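PDB 1VHF: periplasmic divalent cation tolerance protein, which is probably involved in resistance toward heavy metals and is thought to bind copper, as a homotrimeric member of the CutA family. Local coordinates for residues L5-F10 / E52-F57; I29-A34 / M95-E100. All coordinates share one frame; numbering follows the deposited sequence.

Contact 1 (L5-F10 / E52-F57)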
ATOM      1  N   LEU A   5      -3.985  -7.390  -1.733  1.00 10.38           N
ATOM      2  CA  LEU A   5      -3.499  -6.420  -0.752  1.00 10.41           C
ATOM      3  C   LEU A   5      -2.067  -6.062  -1.175  1.00 10.10           C
ATOM      4  O   LEU A   5      -1.218  -6.945  -1.277  1.00 10.67           O
ATOM      5  CB  LEU A   5      -3.384  -6.988   0.658  1.00 12.94           C
ATOM      6  CG  LEU A   5      -4.576  -7.709   1.260  1.00 18.62           C
ATOM      7  CD1 LEU A   5      -4.187  -8.234   2.643  1.00 19.09           C
ATOM      8  CD2 LEU A   5      -5.790  -6.823   1.325  1.00 17.45           C
ATOM      9  N   VAL A   6      -1.815  -4.767  -1.359  1.00  7.84           N
ATOM     10  CA  VAL A   6      -0.460  -4.309  -1.697  1.00  8.06           C
ATOM     11  C   VAL A   6       0.042  -3.539  -0.458  1.00  9.28           C
ATOM     12  O   VAL A   6      -0.606  -2.626   0.052  1.00  9.53           O
ATOM     13  CB  VAL A   6      -0.461  -3.407  -2.932  1.00  9.11           C
ATOM     14  CG1 VAL A   6       0.938  -2.868  -3.181  1.00  8.92           C
ATOM     15  CG2 VAL A   6      -0.962  -4.155  -4.160  1.00 10.53           C
ATOM     16  N   TYR A   7       1.191  -3.973   0.042  1.00  7.92           N
ATOM     17  CA  TYR A   7       1.820  -3.410   1.229  1.00  6.62           C
ATOM     18  C   TYR A   7       3.021  -2.534   0.874  1.00  6.93           C
ATOM     19  O   TYR A   7       3.773  -2.820  -0.045  1.00  8.57           O
ATOM     20  CB  TYR A   7       2.362  -4.576   2.091  1.00  7.28           C
ATOM     21  CG  TYR A   7       2.950  -4.267   3.462  1.00  8.93           C
ATOM     22  CD1 TYR A   7       4.273  -3.934   3.616  1.00  9.63           C
ATOM     23  CD2 TYR A   7       2.168  -4.379   4.601  1.00 11.64           C
ATOM     24  CE1 TYR A   7       4.844  -3.721   4.859  1.00  9.54           C
ATOM     25  CE2 TYR A   7       2.716  -4.115   5.868  1.00 12.53           C
ATOM     26  CZ  TYR A   7       4.046  -3.815   5.981  1.00 10.69           C
ATOM     27  OH  TYR A   7       4.558  -3.617   7.248  1.00 10.50           O
ATOM     28  N   SER A   8       3.147  -1.442   1.613  1.00  7.17           N
ATOM     29  CA  SER A   8       4.335  -0.584   1.466  1.00  6.79           C
ATOM     30  C   SER A   8       4.546   0.112   2.800  1.00  7.65           C
ATOM     31  O   SER A   8       3.700   0.109   3.695  1.00  8.01           O
ATOM     32  CB  SER A   8       4.145   0.421   0.339  1.00 10.01           C
ATOM     33  OG  SER A   8       5.366   1.129   0.100  1.00  9.82           O
ATOM     34  N   THR A   9       5.720   0.737   2.937  1.00  7.52           N
ATOM     35  CA  THR A   9       6.049   1.513   4.127  1.00  7.31           C
ATOM     36  C   THR A   9       6.465   2.917   3.686  1.00  7.06           C
ATOM     37  O   THR A   9       6.875   3.163   2.537  1.00  8.35           O
ATOM     38  CB  THR A   9       7.080   0.939   5.059  1.00  8.44           C
ATOM     39  OG1 THR A   9       8.392   0.997   4.465  1.00 11.36           O
ATOM     40  CG2 THR A   9       6.728  -0.486   5.451  1.00  8.53           C
ATOM     41  N   PHE A  10       6.250   3.860   4.615  1.00  8.00           N
ATOM     42  CA  PHE A  10       6.452   5.292   4.395  1.00  8.58           C
ATOM     43  C   PHE A  10       7.152   5.941   5.561  1.00 10.86           C
ATOM     44  O   PHE A  10       7.124   5.433   6.680  1.00  9.86           O
ATOM     45  CB  PHE A  10       5.031   5.955   4.268  1.00  9.81           C
ATOM     46  CG  PHE A  10       4.273   5.335   3.113  1.00  7.85           C
ATOM     47  CD1 PHE A  10       3.403   4.271   3.369  1.00 10.24           C
ATOM     48  CD2 PHE A  10       4.408   5.805   1.821  1.00 10.40           C
ATOM     49  CE1 PHE A  10       2.749   3.638   2.326  1.00 10.27           C
ATOM     50  CE2 PHE A  10       3.731   5.170   0.782  1.00 12.10           C
ATOM     51  CZ  PHE A  10       2.880   4.098   1.031  1.00  8.54           C
ATOM     52  N   GLU A  52       8.437   4.155  11.061  1.00  8.83           N
ATOM     53  CA  GLU A  52       7.748   4.358   9.776  1.00  8.61           C
ATOM     54  C   GLU A  52       6.264   4.069   9.933  1.00  8.16           C
ATOM     55  O   GLU A  52       5.763   3.815  11.021  1.00  8.54           O
ATOM     56  CB  GLU A  52       8.305   3.369   8.734  1.00  9.98           C
ATOM     57  CG  GLU A  52       9.759   3.588   8.318  1.00  9.26           C
ATOM     58  CD  GLU A  52      10.137   2.515   7.310  1.00 12.07           C
ATOM     59  OE1 GLU A  52      10.483   1.381   7.663  1.00 12.16           O
ATOM     60  OE2 GLU A  52       9.815   2.755   6.114  1.00 14.41           O
ATOM     61  N   TRP A  53       5.523   4.305   8.824  1.00  8.30           N
ATOM     62  CA  TRP A  53       4.110   3.932   8.766  1.00  8.85           C
ATOM     63  C   TRP A  53       3.955   2.900   7.651  1.00  8.91           C
ATOM     64  O   TRP A  53       4.464   3.100   6.553  1.00 11.46           O
ATOM     65  CB  TRP A  53       3.156   5.116   8.492  1.00  9.30           C
ATOM     66  CG  TRP A  53       2.829   5.806   9.803  1.00  8.28           C
ATOM     67  CD1 TRP A  53       3.687   6.511  10.594  1.00 10.74           C
ATOM     68  CD2 TRP A  53       1.587   5.803  10.484  1.00 10.54           C
ATOM     69  NE1 TRP A  53       3.055   6.941  11.730  1.00 10.78           N
ATOM     70  CE2 TRP A  53       1.740   6.541  11.677  1.00 12.00           C
ATOM     71  CE3 TRP A  53       0.328   5.277  10.166  1.00 12.94           C
ATOM     72  CZ2 TRP A  53       0.698   6.710  12.591  1.00 15.05           C
ATOM     73  CZ3 TRP A  53      -0.716   5.458  11.050  1.00 13.98           C
ATOM     74  CH2 TRP A  53      -0.515   6.180  12.253  1.00 15.15           C
ATOM     75  N   ALA A  54       3.274   1.812   7.951  1.00  6.41           N
ATOM     76  CA  ALA A  54       2.997   0.797   6.956  1.00  6.20           C
ATOM     77  C   ALA A  54       1.560   1.052   6.459  1.00  7.96           C
ATOM     78  O   ALA A  54       0.763   1.637   7.206  1.00  7.94           O
ATOM     79  CB  ALA A  54       3.046  -0.574   7.608  1.00  7.76           C
ATOM     80  N   ALA A  55       1.296   0.560   5.263  1.00  6.62           N
ATOM     81  CA  ALA A  55      -0.070   0.637   4.777  1.00  7.39           C
ATOM     82  C   ALA A  55      -0.333  -0.552   3.873  1.00  8.33           C
ATOM     83  O   ALA A  55       0.522  -1.090   3.186  1.00  8.41           O
ATOM     84  CB  ALA A  55      -0.298   1.918   3.986  1.00  9.47           C
ATOM     85  N   ILE A  56      -1.603  -0.961   3.944  1.00  8.30           N
ATOM     86  CA  ILE A  56      -2.128  -2.018   3.079  1.00  8.97           C
ATOM     87  C   ILE A  56      -3.174  -1.306   2.190  1.00  8.42           C
ATOM     88  O   ILE A  56      -4.083  -0.649   2.708  1.00  9.63           O
ATOM     89  CB  ILE A  56      -2.716  -3.250   3.713  1.00 13.80           C
ATOM     90  CG1 ILE A  56      -3.772  -3.050   4.774  1.00 17.02           C
ATOM     91  CG2 ILE A  56      -1.568  -4.154   4.261  1.00 14.89           C
ATOM     92  CD1 ILE A  56      -4.740  -4.224   4.920  1.00 20.96           C
ATOM     93  N   PHE A  57      -3.028  -1.507   0.915  1.00  8.37           N
ATOM     94  CA  PHE A  57      -3.912  -0.892  -0.111  1.00  9.10           C
ATOM     95  C   PHE A  57      -4.740  -2.024  -0.716  1.00 11.95           C
ATOM     96  O   PHE A  57      -4.134  -2.981  -1.219  1.00 12.53           O
ATOM     97  CB  PHE A  57      -3.043  -0.237  -1.185  1.00  9.25           C
ATOM     98  CG  PHE A  57      -2.173   0.860  -0.645  1.00  9.61           C
ATOM     99  CD1 PHE A  57      -2.715   2.057  -0.235  1.00 10.97           C
ATOM    100  CD2 PHE A  57      -0.800   0.668  -0.545  1.00 10.53           C
ATOM    101  CE1 PHE A  57      -1.920   3.098   0.234  1.00 10.00           C
ATOM    102  CE2 PHE A  57       0.007   1.694  -0.081  1.00 11.13           C
ATOM    103  CZ  PHE A  57      -0.550   2.896   0.314  1.00 10.05           C
TER
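Glu-52 OE2 takes a hydrogen bond from Thr-9 OG1 at 2.8 Å and is also hydrogen-bonded to the hydroxyl of Tyr-77, while Ser-39 OG bonds to the second carboxylate oxygen, so both oxygens of this buried acid are held. The threonine comes from the syn side of OE2, 30° out of the carboxylate plane. Thr-9 OG1 stands between its own backbone N and carbonyl carbon (chi1 71°), which points the hydroxyl at the acid and puts CG2 beside Ala-54. The backbones of Leu-5 to Phe-10 and Glu-52 to Phe-57 run antiparallel. Val-6/Phe-57, Ser-8/Ala-55 and Phe-10/Trp-53 are the hydrogen-bonded pairs, each joined by two N-H to O bonds; the shortest runs from Phe-10 N to Trp-53 O, 2.7 Å. At the non-hydrogen-bonded pairs Tyr-7/Ile-56 and Thr-9/Ala-54 the CA atoms draw closer. Tyr-7 CG lies anti to the backbone N (chi1 -174°), and the ring runs alongside strand 52-57 from Ile-56 toward Ala-54: CD2 meets Ile-56 CG2 near the ring plane at 3.8 Å, and OH reaches Ala-54 CB at 3.4 Å. On the other face, Phe-10 and Phe-57 point tip to tip, their CZ atoms 3.7 Å apart, and Phe-10 CE1 rests 3.9 Å from Ala-55 CB. Helices 13-25 and 64-74 cover these two phenyl rings. Ser-8 OG, on the same face, is hydrogen-bonded to Ala-81 O and His-75 NE2. One face thus carries Tyr-7, Thr-9, Ala-54 and Ile-56, the other the helix-covered aromatic core, the arrangement of the two central strands in the ferredoxin-like alpha+beta fold of CutA and its GlnB-like relatives.

Contact 2 (I29-A34 / M95-E100)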
ATOM      1  N   ILE A  29      -7.483   2.218  -5.853  1.00 10.62           N
ATOM      2  CA  ILE A  29      -7.689   1.363  -4.698  1.00  9.68           C
ATOM      3  C   ILE A  29      -9.093   1.648  -4.146  1.00  9.98           C
ATOM      4  O   ILE A  29      -9.690   2.696  -4.382  1.00 10.47           O
ATOM      5  CB  ILE A  29      -6.685   1.599  -3.548  1.00  9.27           C
ATOM      6  CG1 ILE A  29      -6.825   3.011  -2.950  1.00 10.56           C
ATOM      7  CG2 ILE A  29      -5.237   1.388  -4.012  1.00 11.70           C
ATOM      8  CD1 ILE A  29      -5.922   3.248  -1.745  1.00 11.10           C
ATOM      9  N   ALA A  30      -9.625   0.645  -3.421  1.00  9.61           N
ATOM     10  CA  ALA A  30     -10.925   0.783  -2.789  1.00 10.42           C
ATOM     11  C   ALA A  30     -10.787   1.403  -1.400  1.00 10.58           C
ATOM     12  O   ALA A  30     -11.678   2.051  -0.889  1.00 11.07           O
ATOM     13  CB  ALA A  30     -11.595  -0.589  -2.672  1.00 10.85           C
ATOM     14  N   CYS A  31      -9.639   1.107  -0.739  1.00  8.66           N
ATOM     15  CA  CYS A  31      -9.409   1.669   0.580  1.00 10.31           C
ATOM     16  C   CYS A  31      -7.981   1.349   1.028  1.00  9.03           C
ATOM     17  O   CYS A  31      -7.316   0.560   0.356  1.00  8.19           O
ATOM     18  CB  CYS A  31     -10.375   1.036   1.584  1.00 13.04           C
ATOM     19  SG  CYS A  31     -10.460  -0.741   1.528  1.00 14.66           S
ATOM     20  N   PHE A  32      -7.576   1.977   2.110  1.00  8.51           N
ATOM     21  CA  PHE A  32      -6.273   1.652   2.664  1.00  7.57           C
ATOM     22  C   PHE A  32      -6.431   1.567   4.180  1.00  7.64           C
ATOM     23  O   PHE A  32      -7.325   2.179   4.772  1.00  8.52           O
ATOM     24  CB  PHE A  32      -5.192   2.697   2.317  1.00  9.80           C
ATOM     25  CG  PHE A  32      -5.371   4.036   2.954  1.00  8.63           C
ATOM     26  CD1 PHE A  32      -4.927   4.297   4.241  1.00 11.62           C
ATOM     27  CD2 PHE A  32      -5.980   5.088   2.244  1.00  8.89           C
ATOM     28  CE1 PHE A  32      -5.107   5.532   4.845  1.00 12.92           C
ATOM     29  CE2 PHE A  32      -6.142   6.312   2.839  1.00  9.67           C
ATOM     30  CZ  PHE A  32      -5.735   6.570   4.143  1.00 11.39           C
ATOM     31  N   ASN A  33      -5.519   0.805   4.791  1.00  8.49           N
ATOM     32  CA  ASN A  33      -5.401   0.698   6.253  1.00  8.31           C
ATOM     33  C   ASN A  33      -3.931   1.003   6.594  1.00  8.43           C
ATOM     34  O   ASN A  33      -3.061   0.309   6.053  1.00 11.45           O
ATOM     35  CB  ASN A  33      -5.773  -0.681   6.779  1.00  8.60           C
ATOM     36  CG  ASN A  33      -7.231  -1.033   6.725  1.00  9.42           C
ATOM     37  OD1 ASN A  33      -7.574  -2.188   7.020  1.00 12.08           O
ATOM     38  ND2 ASN A  33      -8.153  -0.142   6.402  1.00  8.62           N
ATOM     39  N   ALA A  34      -3.646   2.008   7.416  1.00  7.96           N
ATOM     40  CA  ALA A  34      -2.240   2.338   7.708  1.00  7.26           C
ATOM     41  C   ALA A  34      -2.010   2.285   9.215  1.00  7.48           C
ATOM     42  O   ALA A  34      -2.921   2.505  10.023  1.00  7.40           O
ATOM     43  CB  ALA A  34      -1.925   3.737   7.173  1.00  8.11           C
HETATM   44  N   MSE A  95     -16.636  -8.017  -1.387  1.00 11.52           N
HETATM   45  CA  MSE A  95     -15.959  -8.151  -2.668  1.00 11.80           C
HETATM   46  C   MSE A  95     -16.741  -7.324  -3.719  1.00 13.95           C
HETATM   47  O   MSE A  95     -16.093  -6.712  -4.550  1.00 13.78           O
HETATM   48  CB  MSE A  95     -15.895  -9.580  -3.164  1.00 16.21           C
HETATM   49  CG  MSE A  95     -15.109  -9.785  -4.456  1.00 16.57           C
HETATM   50 SE   MSE A  95     -13.210  -9.537  -4.228  1.00 24.33          SE
HETATM   51  CE  MSE A  95     -12.966  -7.987  -5.318  1.00 22.85           C
ATOM     52  N   ASN A  96     -18.071  -7.336  -3.595  1.00 13.83           N
ATOM     53  CA  ASN A  96     -18.830  -6.532  -4.593  1.00 15.43           C
ATOM     54  C   ASN A  96     -18.582  -5.050  -4.393  1.00 15.00           C
ATOM     55  O   ASN A  96     -18.444  -4.281  -5.350  1.00 15.46           O
ATOM     56  CB  ASN A  96     -20.321  -6.804  -4.423  1.00 15.40           C
ATOM     57  CG  ASN A  96     -20.748  -8.209  -4.796  1.00 19.64           C
ATOM     58  OD1 ASN A  96     -20.105  -8.877  -5.602  1.00 24.30           O
ATOM     59  ND2 ASN A  96     -21.856  -8.651  -4.221  1.00 23.60           N
ATOM     60  N   TRP A  97     -18.519  -4.601  -3.140  1.00 14.74           N
ATOM     61  CA  TRP A  97     -18.253  -3.195  -2.849  1.00 14.09           C
ATOM     62  C   TRP A  97     -16.853  -2.825  -3.372  1.00 15.12           C
ATOM     63  O   TRP A  97     -16.669  -1.774  -3.988  1.00 14.80           O
ATOM     64  CB  TRP A  97     -18.346  -2.953  -1.347  1.00 13.23           C
ATOM     65  CG  TRP A  97     -17.898  -1.575  -0.950  1.00 13.71           C
ATOM     66  CD1 TRP A  97     -18.617  -0.418  -1.063  1.00 14.37           C
ATOM     67  CD2 TRP A  97     -16.586  -1.185  -0.528  1.00 12.82           C
ATOM     68  NE1 TRP A  97     -17.865   0.664  -0.660  1.00 14.73           N
ATOM     69  CE2 TRP A  97     -16.614   0.203  -0.309  1.00 11.67           C
ATOM     70  CE3 TRP A  97     -15.405  -1.897  -0.260  1.00 14.63           C
ATOM     71  CZ2 TRP A  97     -15.523   0.959   0.128  1.00 15.25           C
ATOM     72  CZ3 TRP A  97     -14.337  -1.160   0.252  1.00 15.02           C
ATOM     73  CH2 TRP A  97     -14.381   0.233   0.370  1.00 14.84           C
ATOM     74  N   LEU A  98     -15.881  -3.704  -3.158  1.00 14.56           N
ATOM     75  CA  LEU A  98     -14.514  -3.439  -3.619  1.00 16.23           C
ATOM     76  C   LEU A  98     -14.455  -3.282  -5.138  1.00 16.88           C
ATOM     77  O   LEU A  98     -13.868  -2.345  -5.682  1.00 16.78           O
ATOM     78  CB  LEU A  98     -13.613  -4.627  -3.224  1.00 17.07           C
ATOM     79  CG  LEU A  98     -13.176  -4.768  -1.772  1.00 20.35           C
ATOM     80  CD1 LEU A  98     -12.451  -6.112  -1.575  1.00 21.17           C
ATOM     81  CD2 LEU A  98     -12.274  -3.649  -1.296  1.00 20.26           C
ATOM     82  N   ARG A  99     -15.055  -4.247  -5.826  1.00 17.82           N
ATOM     83  CA  ARG A  99     -15.083  -4.263  -7.290  1.00 20.14           C
ATOM     84  C   ARG A  99     -15.802  -3.038  -7.827  1.00 21.75           C
ATOM     85  O   ARG A  99     -15.315  -2.421  -8.783  1.00 23.75           O
ATOM     86  CB  ARG A  99     -15.753  -5.551  -7.739  1.00 23.18           C
ATOM     87  CG  ARG A  99     -15.899  -5.772  -9.233  1.00 29.21           C
ATOM     88  CD  ARG A  99     -16.712  -7.062  -9.440  1.00 30.60           C
ATOM     89  NE  ARG A  99     -15.960  -8.207  -8.934  1.00 32.97           N
ATOM     90  CZ  ARG A  99     -16.441  -9.128  -8.108  1.00 32.54           C
ATOM     91  NH1 ARG A  99     -17.686  -9.049  -7.665  1.00 34.45           N
ATOM     92  NH2 ARG A  99     -15.648 -10.133  -7.737  1.00 31.01           N
ATOM     93  N   GLU A 100     -16.937  -2.671  -7.260  1.00 20.77           N
ATOM     94  CA  GLU A 100     -17.676  -1.504  -7.735  1.00 24.59           C
ATOM     95  C   GLU A 100     -16.918  -0.222  -7.514  1.00 24.41           C
ATOM     96  O   GLU A 100     -16.908   0.636  -8.407  1.00 25.37           O
ATOM     97  CB  GLU A 100     -19.078  -1.486  -7.126  1.00 28.29           C
ATOM     98  CG  GLU A 100     -19.905  -2.693  -7.594  1.00 35.14           C
ATOM     99  CD  GLU A 100     -20.284  -2.566  -9.062  1.00 38.33           C
ATOM    100  OE1 GLU A 100     -21.050  -1.637  -9.385  1.00 42.23           O
ATOM    101  OE2 GLU A 100     -19.785  -3.356  -9.888  1.00 41.29           O
TER
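Ala-30, Trp-97 and Leu-98 bring the C-terminal helix 92-101 against the start of strand 31-43, an edge strand, within this chain, of the ferredoxin-like CutA sheet. The contact is small, 163 Å² in all, and apolar, with no hydrogen bond across it. Ala-30, just before the strand, points its CB at the helix and is touched by two consecutive helix residues. Leu-98 sends CG anti to its carbonyl carbon (chi1 -76°), and the CD2 branch then comes to 3.4 Å from Ala-30 CB, tighter than usual carbon-carbon contact. Leu-98 also touches Leu-3 of strand 3-10.

Trp-97 approaches the same alanine with the outer end of its six-membered ring. Its CG is anti to the backbone N (chi1 172°), which lays the indole along the flank of the helix, its six-membered end toward Ala-30 and Cys-31. CZ3 of Trp-97 lies 4.0 Å from Ala-30 CB, and CH2 comes to 3.5 Å from Ala-30 O. The ring of Tyr-94, about one helical turn earlier, meets the indole. On the strand side, backbone hydrogen bonds tie Ala-30 and Cys-31 to Lys-58 of the neighbouring strand 46-60. Cys-31 adds a sulfur-aromatic contact: its SG sits at the indole edge 90° off the normal of the six-membered ring, with Trp-97 CZ3 4.1 Å from Cys-31 SG.

How the contacts relate
Strand 46-60 joins the two contacts, whose centres lie about 15 Å apart: in contact 1 it pairs with strand 3-10, and along its other edge it takes strand 31-43, which carries most of the first segment of contact 2. Across that edge Ile-56 N lies 2.9 Å from Asn-33 O, a probable hydrogen bond, and Phe-57 CD1 packs 3.6 Å from Phe-32 CB. Phe-57, a residue of contact 1, thus also packs on the strand that leads out of contact 2. The centre of contact 1 is about 4 Å from the chain centre, whereas that of contact 2 lies about 12 Å out, where the terminal helix meets the sheet margin.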